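CBS domain-containing protein (Thermoplasma acidophilum DSM 1728, PDB 1PVM) is of unknown function but joins a pair of CBS domains to a zinc-ribbon-like domain that binds metal ions, including iron. Local coordinates at residues Arg68-Pro72 / Asp73-Ile77. Residues are numbered along the deposited sequence; the frame is centred on the assembly and turned at random.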
loop_
_atom_site.group_PDB
_atom_site.type_symbol
_atom_site.label_atom_id
_atom_site.label_comp_id
_atom_site.label_asym_id
_atom_site.label_seq_id
_atom_site.Cartn_x
_atom_site.Cartn_y
_atom_site.Cartn_z
ATOM N N ARG B 68 -1.522 7.137 -14.695
ATOM C CA ARG B 68 -1.975 8.298 -15.468
ATOM C C ARG B 68 -0.801 9.243 -15.737
ATOM O O ARG B 68 -0.871 10.110 -16.614
ATOM C CB ARG B 68 -3.073 9.060 -14.714
ATOM C CG ARG B 68 -4.455 8.435 -14.797
ATOM C CD ARG B 68 -5.457 9.230 -13.972
ATOM N NE ARG B 68 -6.822 8.727 -14.106
ATOM C CZ ARG B 68 -7.632 8.995 -15.126
ATOM N NH1 ARG B 68 -7.224 9.773 -16.121
ATOM N NH2 ARG B 68 -8.855 8.480 -15.149
ATOM N N ASN B 69 0.268 9.080 -14.964
ATOM C CA ASN B 69 1.468 9.898 -15.104
ATOM C C ASN B 69 1.177 11.400 -15.064
ATOM O O ASN B 69 1.504 12.139 -15.997
ATOM C CB ASN B 69 2.201 9.529 -16.401
ATOM C CG ASN B 69 3.580 10.146 -16.484
ATOM O OD1 ASN B 69 4.226 10.389 -15.467
ATOM N ND2 ASN B 69 4.049 10.385 -17.700
ATOM N N LYS B 70 0.564 11.842 -13.972
ATOM C CA LYS B 70 0.226 13.247 -13.773
ATOM C C LYS B 70 0.675 13.619 -12.371
ATOM O O LYS B 70 0.877 12.743 -11.529
ATOM C CB LYS B 70 -1.291 13.462 -13.854
ATOM C CG LYS B 70 -1.961 12.976 -15.128
ATOM C CD LYS B 70 -1.567 13.828 -16.306
ATOM C CE LYS B 70 -2.205 13.313 -17.576
ATOM N NZ LYS B 70 -1.791 14.134 -18.743
ATOM N N LYS B 71 0.822 14.913 -12.115
ATOM C CA LYS B 71 1.207 15.371 -10.786
ATOM C C LYS B 71 0.045 15.075 -9.840
ATOM O O LYS B 71 -1.121 15.152 -10.234
ATOM C CB LYS B 71 1.469 16.877 -10.787
ATOM C CG LYS B 71 2.655 17.308 -11.631
ATOM C CD LYS B 71 2.719 18.824 -11.756
ATOM C CE LYS B 71 2.855 19.486 -10.398
ATOM N NZ LYS B 71 2.949 20.970 -10.510
ATOM N N PRO B 72 0.350 14.730 -8.579
ATOM C CA PRO B 72 -0.669 14.426 -7.573
ATOM C C PRO B 72 -1.695 15.552 -7.378
ATOM O O PRO B 72 -2.847 15.292 -7.031
ATOM C CB PRO B 72 0.155 14.188 -6.309
ATOM C CG PRO B 72 1.423 13.630 -6.827
ATOM C CD PRO B 72 1.704 14.447 -8.063
ATOM N N ASP B 73 -1.282 16.798 -7.590
ATOM C CA ASP B 73 -2.203 17.923 -7.411
ATOM C C ASP B 73 -3.088 18.195 -8.631
ATOM O O ASP B 73 -3.889 19.133 -8.613
ATOM C CB ASP B 73 -1.431 19.204 -7.056
ATOM C CG ASP B 73 -0.643 19.770 -8.237
ATOM O OD1 ASP B 73 -0.808 19.278 -9.376
ATOM O OD2 ASP B 73 0.140 20.724 -8.028
ATOM N N GLU B 74 -2.952 17.384 -9.678
ATOM C CA GLU B 74 -3.732 17.567 -10.902
ATOM C C GLU B 74 -4.799 16.500 -11.101
ATOM O O GLU B 74 -5.496 16.496 -12.121
ATOM C CB GLU B 74 -2.828 17.534 -12.136
ATOM C CG GLU B 74 -1.697 18.532 -12.154
ATOM C CD GLU B 74 -0.888 18.444 -13.440
ATOM O OE1 GLU B 74 -0.447 17.324 -13.802
ATOM O OE2 GLU B 74 -0.690 19.494 -14.090
ATOM N N VAL B 75 -4.922 15.586 -10.147
ATOM C CA VAL B 75 -5.901 14.520 -10.272
ATOM C C VAL B 75 -6.838 14.420 -9.075
ATOM O O VAL B 75 -6.391 14.185 -7.953
ATOM C CB VAL B 75 -5.208 13.155 -10.438
ATOM C CG1 VAL B 75 -6.257 12.049 -10.531
ATOM C CG2 VAL B 75 -4.317 13.168 -11.685
ATOM N N PRO B 76 -8.151 14.613 -9.298
ATOM C CA PRO B 76 -9.121 14.522 -8.199
ATOM C C PRO B 76 -9.286 13.047 -7.836
ATOM O O PRO B 76 -9.289 12.186 -8.721
ATOM C CB PRO B 76 -10.385 15.129 -8.806
ATOM C CG PRO B 76 -10.278 14.747 -10.250
ATOM C CD PRO B 76 -8.813 15.000 -10.558
ATOM N N ILE B 77 -9.430 12.746 -6.547
ATOM C CA ILE B 77 -9.536 11.353 -6.129
ATOM C C ILE B 77 -10.729 10.572 -6.681
ATOM O O ILE B 77 -10.721 9.340 -6.654
ATOM C CB ILE B 77 -9.479 11.219 -4.585
ATOM C CG1 ILE B 77 -10.603 12.012 -3.919
ATOM C CG2 ILE B 77 -8.122 11.718 -4.085
ATOM C CD1 ILE B 77 -10.622 11.876 -2.398
#
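K71 and E74 close a type I beta turn, the backbone N of E74 hydrogen-bonded to O of K71 at 2.9 Å. P72 and D73 fill its two corners; proline suits the first because its ring holds phi (-55° here) close to the value a type I turn wants at that corner, and it needs no N-H.

E74 doubles the link with its side chain. With CG beside its own backbone N (chi1 -57°) and the chain extended beyond, the carboxylate folds back until OE1 accepts the N-H of K71 at 3.2 Å, on its anti side and somewhat out of plane. Glutamate has the length for this.

Charge pairing is looser. The K71 side chain runs alongside D73, and a bend at chi3 (60°) brings NZ to 3.8 Å from OD2, a long salt bridge; the stronger partner of OD2 is the side-chain amide (ND2) of N69 of the second subunit. An alanine in place of K71 would probably leave the D73 carboxylate without this nearby positive charge and strip the methylene cover from the E74 carboxylate.

Among apolar contacts, CB of K70 rests 3.7 Å from CG2 of V75. Apolar, branched valine suits this buried site, whereas the lysine lends mainly its CB and its end leads away.

The turn lies in the loop between helix 58-65 and strand 87-89: P72 and V75 pack on F65 of that helix, P72 also meets F29 of helix 28-38, and D73 faces the second subunit.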